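Long-range contacts in UDP-N-acetylglucosamine 2-epimerase (Methanocaldococcus jannaschii, PDB 4NES), which probably catalyses the reversible epimerisation at C-2 of UDP-N-acetylglucosamine to UDP-N-acetylmannosamine, the activated donor of ManNAc residues: residues H31-N36 against P56-I62; L218-V222 against R247-L253. One frame throughout, in Å; residues are numbered along the deposited sequence.

The chain has the GT-B fold: two Rossmann-like domains, each built on a parallel sheet, with UDP-N-acetylglucosamine and UDP bound in this crystal. Contact 1 lies at the edge of the first sheet and pairs strand 58-59 with strand 30-34. Contact 2 lies in the second domain and packs helix 215-232 against the end of helix 242-250. The two do not touch. Their centres are 33 Å apart and their nearest atoms about 16 Å. Neither reaches the bound UDP-N-acetylglucosamine: the side chain of Asn36 is about 8 Å from it and that of Arg247 about 7 Å. Arg247 is also about 9 Å, side chain to side chain, from His207, the probable active-site residue.

Contact 1: H31-N36 against P56-I62; sequences HIIHTN and PKYNLNI
Segments 31-36 and 56-62 run parallel. Residues 31-34 and 58-59 are extended. Lys57 is not (phi/psi -74/-33), so Ile32 O accepts both Lys57 N at 2.9 Å and, weakly, Tyr58 N at 3.4 Å. Ile33 pairs with Tyr58 (CA-CA 4.8 Å) and His34 with Asn59 (CA-CA 4.9 Å). His34 N donates to Tyr58 O and Leu60 N to His34 O, both at 2.9 Å. Thr35 and Leu60 (psi -16°) end the extended form; Asn36 and Asn61 follow with positive phi (58°), so the chains turn alike. Ile62 N reaches Thr35 O at 2.9 Å.

Asn36 (chi1 m) spans the gap: OD1 accepts Asn61 N at 2.7 Å and ND2 donates to Asn59 OD1 at 3.0 Å. His34 (chi1 t) accepts Asn36 N on ND1 at 2.9 Å; its NE2 is hydrogen-bonded to Asp44. On the Ile33 face, Ile33 CG2 meets Leu60 CD1 at 3.9 Å and Tyr58 CB at 4.2 Å. Extended Lys57 lays CD over the His31 ring, 4.0 Å from its centroid (CH-pi).

The pairing closes the beta-alpha-beta unit 30-34, 45-50, 58-59 of a Rossmann-like domain. Helix 67-85 covers Ile33, Tyr58 and Leu60, and strand 3-7 flanks 30-34 on its other edge.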
ATOM      1  N   HIS A  31      -3.025  -4.944 -23.963  1.00 11.83           N
ATOM      2  CA  HIS A  31      -3.375  -3.569 -24.274  1.00 11.27           C
ATOM      3  C   HIS A  31      -2.891  -2.659 -23.165  1.00  9.49           C
ATOM      4  O   HIS A  31      -2.454  -3.133 -22.111  1.00 11.99           O
ATOM      5  CB  HIS A  31      -4.889  -3.408 -24.489  1.00 13.79           C
ATOM      6  CG  HIS A  31      -5.355  -3.831 -25.853  1.00 22.31           C
ATOM      7  ND1 HIS A  31      -5.937  -5.047 -26.097  1.00 28.78           N
ATOM      8  CD2 HIS A  31      -5.299  -3.187 -27.052  1.00 25.61           C
ATOM      9  CE1 HIS A  31      -6.234  -5.148 -27.387  1.00 23.77           C
ATOM     10  NE2 HIS A  31      -5.853  -4.034 -27.981  1.00 26.01           N
ATOM     11  N   ILE A  32      -2.980  -1.356 -23.412  1.00 10.59           N
ATOM     12  CA  ILE A  32      -2.503  -0.349 -22.477  1.00  9.83           C
ATOM     13  C   ILE A  32      -3.685   0.398 -21.887  1.00 10.27           C
ATOM     14  O   ILE A  32      -4.596   0.843 -22.608  1.00 10.71           O
ATOM     15  CB  ILE A  32      -1.581   0.672 -23.174  1.00 10.62           C
ATOM     16  CG1 ILE A  32      -0.359  -0.031 -23.774  1.00 14.01           C
ATOM     17  CG2 ILE A  32      -1.172   1.784 -22.211  1.00 10.64           C
ATOM     18  CD1 ILE A  32       0.477   0.869 -24.674  1.00 13.62           C
ATOM     19  N   ILE A  33      -3.658   0.533 -20.566  1.00  8.76           N
ATOM     20  CA  ILE A  33      -4.539   1.435 -19.841  1.00  9.25           C
ATOM     21  C   ILE A  33      -3.700   2.638 -19.415  1.00  9.77           C
ATOM     22  O   ILE A  33      -2.731   2.506 -18.660  1.00  8.77           O
ATOM     23  CB  ILE A  33      -5.128   0.769 -18.582  1.00 10.64           C
ATOM     24  CG1 ILE A  33      -5.949  -0.477 -18.945  1.00 10.64           C
ATOM     25  CG2 ILE A  33      -5.967   1.777 -17.793  1.00 11.86           C
ATOM     26  CD1 ILE A  33      -6.322  -1.311 -17.727  1.00 15.09           C
ATOM     27  N   HIS A  34      -4.062   3.812 -19.918  1.00  9.51           N
ATOM     28  CA  HIS A  34      -3.349   5.045 -19.609  1.00  9.88           C
ATOM     29  C   HIS A  34      -4.183   5.832 -18.590  1.00 10.36           C
ATOM     30  O   HIS A  34      -5.349   6.131 -18.845  1.00 10.22           O
ATOM     31  CB  HIS A  34      -3.190   5.848 -20.906  1.00 10.39           C
ATOM     32  CG  HIS A  34      -2.114   6.891 -20.882  1.00  8.85           C
ATOM     33  ND1 HIS A  34      -1.733   7.563 -19.733  1.00 10.79           N
ATOM     34  CD2 HIS A  34      -1.353   7.401 -21.875  1.00  8.37           C
ATOM     35  CE1 HIS A  34      -0.779   8.424 -20.023  1.00 10.54           C
ATOM     36  NE2 HIS A  34      -0.528   8.350 -21.323  1.00 10.35           N
ATOM     37  N   THR A  35      -3.609   6.156 -17.432  1.00  8.95           N
ATOM     38  CA  THR A  35      -4.340   6.970 -16.462  1.00  8.58           C
ATOM     39  C   THR A  35      -4.371   8.432 -16.879  1.00 10.71           C
ATOM     40  O   THR A  35      -5.154   9.223 -16.336  1.00 10.63           O
ATOM     41  CB  THR A  35      -3.710   6.914 -15.067  1.00  7.82           C
ATOM     42  OG1 THR A  35      -2.361   7.396 -15.159  1.00  9.29           O
ATOM     43  CG2 THR A  35      -3.728   5.495 -14.524  1.00 11.44           C
ATOM     44  N   ASN A  36      -3.491   8.793 -17.811  1.00  9.81           N
ATOM     45  CA  ASN A  36      -3.322  10.174 -18.237  1.00  8.76           C
ATOM     46  C   ASN A  36      -2.951  11.061 -17.061  1.00  8.84           C
ATOM     47  O   ASN A  36      -3.364  12.218 -16.997  1.00 10.90           O
ATOM     48  CB  ASN A  36      -4.566  10.702 -18.967  1.00  9.34           C
ATOM     49  CG  ASN A  36      -5.081   9.731 -20.012  1.00 10.59           C
ATOM     50  OD1 ASN A  36      -6.156   9.165 -19.849  1.00  9.89           O
ATOM     51  ND2 ASN A  36      -4.319   9.533 -21.091  1.00 10.30           N
ATOM     52  N   PRO A  56      -3.321   3.756 -26.421  1.00 13.87           N
ATOM     53  CA  PRO A  56      -3.962   3.050 -25.313  1.00 11.32           C
ATOM     54  C   PRO A  56      -5.396   2.662 -25.664  1.00 12.72           C
ATOM     55  O   PRO A  56      -6.083   3.395 -26.385  1.00 14.13           O
ATOM     56  CB  PRO A  56      -3.977   4.101 -24.205  1.00 14.03           C
ATOM     57  CG  PRO A  56      -2.788   4.959 -24.487  1.00 12.78           C
ATOM     58  CD  PRO A  56      -2.743   5.047 -25.999  1.00 16.03           C
ATOM     59  N   LYS A  57      -5.841   1.514 -25.166  1.00 12.32           N
ATOM     60  CA  LYS A  57      -7.232   1.113 -25.332  1.00 11.64           C
ATOM     61  C   LYS A  57      -8.139   1.930 -24.414  1.00 12.61           C
ATOM     62  O   LYS A  57      -9.288   2.225 -24.760  1.00 14.80           O
ATOM     63  CB  LYS A  57      -7.397  -0.381 -25.054  1.00 14.17           C
ATOM     64  CG  LYS A  57      -8.793  -0.900 -25.346  1.00 13.50           C
ATOM     65  CD  LYS A  57      -8.866  -2.405 -25.214  1.00 15.78           C
ATOM     66  CE  LYS A  57     -10.293  -2.883 -25.428  1.00 19.35           C
ATOM     67  NZ  LYS A  57     -10.366  -4.370 -25.541  1.00 23.05           N
ATOM     68  N   TYR A  58      -7.615   2.294 -23.243  1.00  9.83           N
ATOM     69  CA  TYR A  58      -8.358   3.090 -22.273  1.00 11.21           C
ATOM     70  C   TYR A  58      -7.555   4.309 -21.868  1.00  9.71           C
ATOM     71  O   TYR A  58      -6.355   4.211 -21.602  1.00 11.92           O
ATOM     72  CB  TYR A  58      -8.692   2.271 -21.016  1.00 14.11           C
ATOM     73  CG  TYR A  58      -9.693   1.183 -21.281  1.00 13.17           C
ATOM     74  CD1 TYR A  58     -11.051   1.445 -21.223  1.00 14.74           C
ATOM     75  CD2 TYR A  58      -9.284  -0.103 -21.605  1.00 12.06           C
ATOM     76  CE1 TYR A  58     -11.984   0.458 -21.479  1.00 15.44           C
ATOM     77  CE2 TYR A  58     -10.214  -1.101 -21.866  1.00 16.47           C
ATOM     78  CZ  TYR A  58     -11.560  -0.812 -21.800  1.00 16.92           C
ATOM     79  OH  TYR A  58     -12.496  -1.794 -22.056  1.00 22.42           O
ATOM     80  N   ASN A  59      -8.229   5.454 -21.838  1.00 11.44           N
ATOM     81  CA  ASN A  59      -7.679   6.684 -21.284  1.00 11.11           C
ATOM     82  C   ASN A  59      -8.591   7.131 -20.154  1.00 12.14           C
ATOM     83  O   ASN A  59      -9.773   7.413 -20.375  1.00 13.59           O
ATOM     84  CB  ASN A  59      -7.611   7.763 -22.360  1.00 11.78           C
ATOM     85  CG  ASN A  59      -6.596   7.453 -23.423  1.00 10.87           C
ATOM     86  OD1 ASN A  59      -5.393   7.642 -23.227  1.00 12.31           O
ATOM     87  ND2 ASN A  59      -7.071   6.984 -24.576  1.00 14.18           N
ATOM     88  N   LEU A  60      -8.059   7.174 -18.938  1.00 10.88           N
ATOM     89  CA  LEU A  60      -8.894   7.439 -17.769  1.00  9.89           C
ATOM     90  C   LEU A  60      -9.012   8.932 -17.446  1.00 11.73           C
ATOM     91  O   LEU A  60      -9.893   9.338 -16.685  1.00 13.73           O
ATOM     92  CB  LEU A  60      -8.374   6.663 -16.554  1.00 12.38           C
ATOM     93  CG  LEU A  60      -8.149   5.170 -16.802  1.00 11.69           C
ATOM     94  CD1 LEU A  60      -7.752   4.462 -15.523  1.00 11.64           C
ATOM     95  CD2 LEU A  60      -9.384   4.522 -17.408  1.00 14.87           C
ATOM     96  N   ASN A  61      -8.123   9.737 -18.028  1.00 10.55           N
ATOM     97  CA  ASN A  61      -8.188  11.199 -17.923  1.00 11.48           C
ATOM     98  C   ASN A  61      -8.151  11.716 -16.479  1.00 13.57           C
ATOM     99  O   ASN A  61      -8.864  12.656 -16.132  1.00 14.86           O
ATOM    100  CB  ASN A  61      -9.434  11.730 -18.641  1.00 14.18           C
ATOM    101  CG  ASN A  61      -9.516  11.272 -20.081  1.00 17.25           C
ATOM    102  OD1 ASN A  61     -10.528  10.708 -20.509  1.00 26.62           O
ATOM    103  ND2 ASN A  61      -8.462  11.516 -20.842  1.00 14.14           N
ATOM    104  N   ILE A  62      -7.311  11.108 -15.645  1.00 11.76           N
ATOM    105  CA  ILE A  62      -7.233  11.472 -14.232  1.00 11.01           C
ATOM    106  C   ILE A  62      -6.499  12.796 -14.041  1.00 12.28           C
ATOM    107  O   ILE A  62      -6.952  13.680 -13.303  1.00 13.24           O
ATOM    108  CB  ILE A  62      -6.508  10.391 -13.412  1.00 11.04           C
ATOM    109  CG1 ILE A  62      -7.170   9.022 -13.601  1.00 17.83           C
ATOM    110  CG2 ILE A  62      -6.471  10.778 -11.933  1.00 12.18           C
ATOM    111  CD1 ILE A  62      -8.630   8.990 -13.201  1.00 18.60           C
TER

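Contact 2: L218-V222 against R247-L253; sequences LKNIV and RLKEFNL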
ATOM      1  N   LEU A 218      14.707  24.927  -3.198  1.00 14.85           N
ATOM      2  CA  LEU A 218      14.749  25.346  -4.596  1.00 16.76           C
ATOM      3  C   LEU A 218      15.655  26.561  -4.776  1.00 16.52           C
ATOM      4  O   LEU A 218      16.444  26.617  -5.719  1.00 16.65           O
ATOM      5  CB  LEU A 218      13.341  25.645  -5.111  1.00 15.40           C
ATOM      6  CG  LEU A 218      13.191  25.938  -6.606  1.00 14.52           C
ATOM      7  CD1 LEU A 218      13.824  24.833  -7.439  1.00 17.22           C
ATOM      8  CD2 LEU A 218      11.722  26.082  -6.946  1.00 16.21           C
ATOM      9  N   LYS A 219      15.542  27.526  -3.866  1.00 16.93           N
ATOM     10  CA  LYS A 219      16.413  28.697  -3.886  1.00 16.79           C
ATOM     11  C   LYS A 219      17.883  28.293  -3.750  1.00 16.37           C
ATOM     12  O   LYS A 219      18.748  28.809  -4.466  1.00 18.32           O
ATOM     13  CB  LYS A 219      16.032  29.669  -2.768  1.00 20.44           C
ATOM     14  CG  LYS A 219      17.095  30.717  -2.495  1.00 31.41           C
ATOM     15  CD  LYS A 219      16.659  31.690  -1.418  1.00 35.95           C
ATOM     16  CE  LYS A 219      15.533  32.580  -1.911  1.00 42.51           C
ATOM     17  NZ  LYS A 219      15.092  33.542  -0.864  1.00 47.70           N
ATOM     18  N   ASN A 220      18.158  27.370  -2.833  1.00 15.57           N
ATOM     19  CA  ASN A 220      19.524  26.882  -2.638  1.00 17.66           C
ATOM     20  C   ASN A 220      20.111  26.250  -3.893  1.00 17.21           C
ATOM     21  O   ASN A 220      21.277  26.449  -4.212  1.00 17.40           O
ATOM     22  CB  ASN A 220      19.590  25.886  -1.485  1.00 20.88           C
ATOM     23  CG  ASN A 220      19.635  26.559  -0.134  1.00 25.86           C
ATOM     24  OD1 ASN A 220      19.924  27.749  -0.032  1.00 25.82           O
ATOM     25  ND2 ASN A 220      19.348  25.797   0.916  1.00 22.78           N
ATOM     26  N   ILE A 221      19.297  25.464  -4.591  1.00 15.94           N
ATOM     27  CA  ILE A 221      19.740  24.808  -5.813  1.00 14.42           C
ATOM     28  C   ILE A 221      19.993  25.829  -6.926  1.00 15.76           C
ATOM     29  O   ILE A 221      21.024  25.776  -7.602  1.00 17.33           O
ATOM     30  CB  ILE A 221      18.720  23.747  -6.269  1.00 15.26           C
ATOM     31  CG1 ILE A 221      18.748  22.559  -5.310  1.00 17.25           C
ATOM     32  CG2 ILE A 221      19.023  23.275  -7.694  1.00 15.03           C
ATOM     33  CD1 ILE A 221      17.563  21.636  -5.448  1.00 17.28           C
ATOM     34  N   VAL A 222      19.059  26.760  -7.109  1.00 15.38           N
ATOM     35  CA  VAL A 222      19.255  27.844  -8.072  1.00 16.44           C
ATOM     36  C   VAL A 222      20.534  28.648  -7.787  1.00 16.60           C
ATOM     37  O   VAL A 222      21.308  28.919  -8.709  1.00 18.39           O
ATOM     38  CB  VAL A 222      18.028  28.773  -8.143  1.00 18.73           C
ATOM     39  CG1 VAL A 222      18.345  30.027  -8.947  1.00 21.13           C
ATOM     40  CG2 VAL A 222      16.845  28.032  -8.755  1.00 18.64           C
ATOM     41  N   ARG A 247       6.322  25.888  -9.871  1.00 14.85           N
ATOM     42  CA  ARG A 247       6.906  26.232  -8.575  1.00 14.61           C
ATOM     43  C   ARG A 247       7.877  27.405  -8.663  1.00 14.69           C
ATOM     44  O   ARG A 247       7.879  28.270  -7.788  1.00 17.53           O
ATOM     45  CB  ARG A 247       7.616  25.028  -7.955  1.00 14.40           C
ATOM     46  CG  ARG A 247       6.700  23.876  -7.577  1.00 13.22           C
ATOM     47  CD  ARG A 247       5.705  24.285  -6.508  1.00 18.11           C
ATOM     48  NE  ARG A 247       4.953  23.131  -6.031  1.00 20.43           N
ATOM     49  CZ  ARG A 247       3.962  23.203  -5.150  1.00 33.97           C
ATOM     50  NH1 ARG A 247       3.607  24.378  -4.645  1.00 35.97           N
ATOM     51  NH2 ARG A 247       3.335  22.102  -4.761  1.00 34.67           N
ATOM     52  N   LEU A 248       8.707  27.437  -9.703  1.00 14.55           N
ATOM     53  CA  LEU A 248       9.644  28.545  -9.878  1.00 16.74           C
ATOM     54  C   LEU A 248       8.914  29.879  -9.978  1.00 16.20           C
ATOM     55  O   LEU A 248       9.368  30.884  -9.426  1.00 18.28           O
ATOM     56  CB  LEU A 248      10.531  28.336 -11.105  1.00 17.28           C
ATOM     57  CG  LEU A 248      11.640  27.301 -10.915  1.00 17.63           C
ATOM     58  CD1 LEU A 248      12.193  26.872 -12.263  1.00 17.11           C
ATOM     59  CD2 LEU A 248      12.747  27.867 -10.033  1.00 18.73           C
ATOM     60  N   LYS A 249       7.781  29.881 -10.672  1.00 16.23           N
ATOM     61  CA  LYS A 249       6.979  31.096 -10.793  1.00 19.69           C
ATOM     62  C   LYS A 249       6.298  31.426  -9.469  1.00 22.29           C
ATOM     63  O   LYS A 249       6.204  32.591  -9.087  1.00 23.03           O
ATOM     64  CB  LYS A 249       5.944  30.945 -11.909  1.00 22.20           C
ATOM     65  CG  LYS A 249       6.552  30.889 -13.303  1.00 23.99           C
ATOM     66  CD  LYS A 249       5.525  30.453 -14.335  1.00 27.19           C
ATOM     67  CE  LYS A 249       6.075  30.565 -15.745  1.00 31.19           C
ATOM     68  NZ  LYS A 249       6.259  31.980 -16.149  1.00 38.82           N
ATOM     69  N   GLU A 250       5.833  30.397  -8.767  1.00 20.27           N
ATOM     70  CA  GLU A 250       5.181  30.592  -7.472  1.00 21.31           C
ATOM     71  C   GLU A 250       6.122  31.242  -6.458  1.00 23.65           C
ATOM     72  O   GLU A 250       5.709  32.094  -5.662  1.00 23.59           O
ATOM     73  CB  GLU A 250       4.667  29.260  -6.924  1.00 21.59           C
ATOM     74  CG  GLU A 250       4.149  29.362  -5.495  1.00 27.76           C
ATOM     75  CD  GLU A 250       3.651  28.041  -4.950  1.00 34.10           C
ATOM     76  OE1 GLU A 250       3.850  27.007  -5.620  1.00 33.10           O
ATOM     77  OE2 GLU A 250       3.057  28.044  -3.850  1.00 33.17           O
ATOM     78  N   PHE A 251       7.392  30.849  -6.504  1.00 21.85           N
ATOM     79  CA  PHE A 251       8.383  31.328  -5.549  1.00 23.01           C
ATOM     80  C   PHE A 251       9.192  32.509  -6.078  1.00 23.02           C
ATOM     81  O   PHE A 251      10.189  32.901  -5.470  1.00 27.66           O
ATOM     82  CB  PHE A 251       9.321  30.184  -5.149  1.00 22.67           C
ATOM     83  CG  PHE A 251       8.623  29.037  -4.476  1.00 18.60           C
ATOM     84  CD1 PHE A 251       7.538  29.263  -3.640  1.00 25.39           C
ATOM     85  CD2 PHE A 251       9.036  27.731  -4.693  1.00 18.52           C
ATOM     86  CE1 PHE A 251       6.887  28.205  -3.019  1.00 27.84           C
ATOM     87  CE2 PHE A 251       8.385  26.671  -4.081  1.00 18.21           C
ATOM     88  CZ  PHE A 251       7.313  26.905  -3.243  1.00 22.84           C
ATOM     89  N   ASN A 252       8.759  33.065  -7.208  1.00 22.07           N
ATOM     90  CA  ASN A 252       9.449  34.186  -7.853  1.00 28.24           C
ATOM     91  C   ASN A 252      10.928  33.933  -8.139  1.00 32.37           C
ATOM     92  O   ASN A 252      11.777  34.774  -7.853  1.00 33.03           O
ATOM     93  CB  ASN A 252       9.273  35.482  -7.052  1.00 40.15           C
ATOM     94  CG  ASN A 252       8.303  36.444  -7.708  1.00 48.58           C
ATOM     95  OD1 ASN A 252       7.112  36.448  -7.400  1.00 51.71           O
ATOM     96  ND2 ASN A 252       8.811  37.266  -8.621  1.00 50.83           N
ATOM     97  N   LEU A 253      11.227  32.768  -8.706  1.00 22.44           N
ATOM     98  CA  LEU A 253      12.592  32.433  -9.090  1.00 23.90           C
ATOM     99  C   LEU A 253      12.727  32.278 -10.598  1.00 18.94           C
ATOM    100  O   LEU A 253      13.836  32.293 -11.131  1.00 24.25           O
ATOM    101  CB  LEU A 253      13.043  31.139  -8.411  1.00 25.52           C
ATOM    102  CG  LEU A 253      13.282  31.166  -6.904  1.00 24.07           C
ATOM    103  CD1 LEU A 253      13.583  29.755  -6.399  1.00 22.57           C
ATOM    104  CD2 LEU A 253      14.426  32.110  -6.574  1.00 24.81           C
TER
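A Schellman motif ends helix 242-250, and its C'' residue, Leu253, packs against helix 215-232. The helical backbone gives out at Phe251. Asn252, with positive phi (54°), is the C-prime residue. Leu253 N donates a hydrogen bond to Leu248 O at 2.7 Å, and Asn252 N to Lys249 O at 3.2 Å. This turn brings Leu253 round to the same apolar patch as Leu248.

Contact across the segments is apolar, with no hydrogen bond between them. Leu218 is at the centre and points toward the other segment. Its CD2 lies 3.7 Å from Leu248 CD2 and 3.9 Å from Phe251 CD2, at the edge of the Phe251 ring. Its CG is 3.8 Å from Leu253 CD1. One turn on, Val222 CG2 touches Leu248 CD2 at 4.3 Å and Leu253 CD1 at 4.4 Å. Leu253 CD1 also lies 3.9 Å from Lys219 N, against the helix backbone. The CA atoms of Leu218 and Leu248 are 8.0 Å apart, so side chains fill the gap.

Arg247 comes closest through its CB, 4.4 Å from Leu218 CD2. Its guanidinium group leads away and forms salt bridges: NH1 to Glu250 OE1 at 2.8 Å, and NE to Asp213. Leu257 of helix 254-259 touches both Val222 and Leu248. Leu206, in the loop after strand 201-205, meets Leu218.

Helices 215-232 and 242-250 follow consecutive strands of the parallel sheet, 201-205 and 235-239. Such helix packing beside a parallel sheet belongs to the Rossmann-like domains of the GT-B fold.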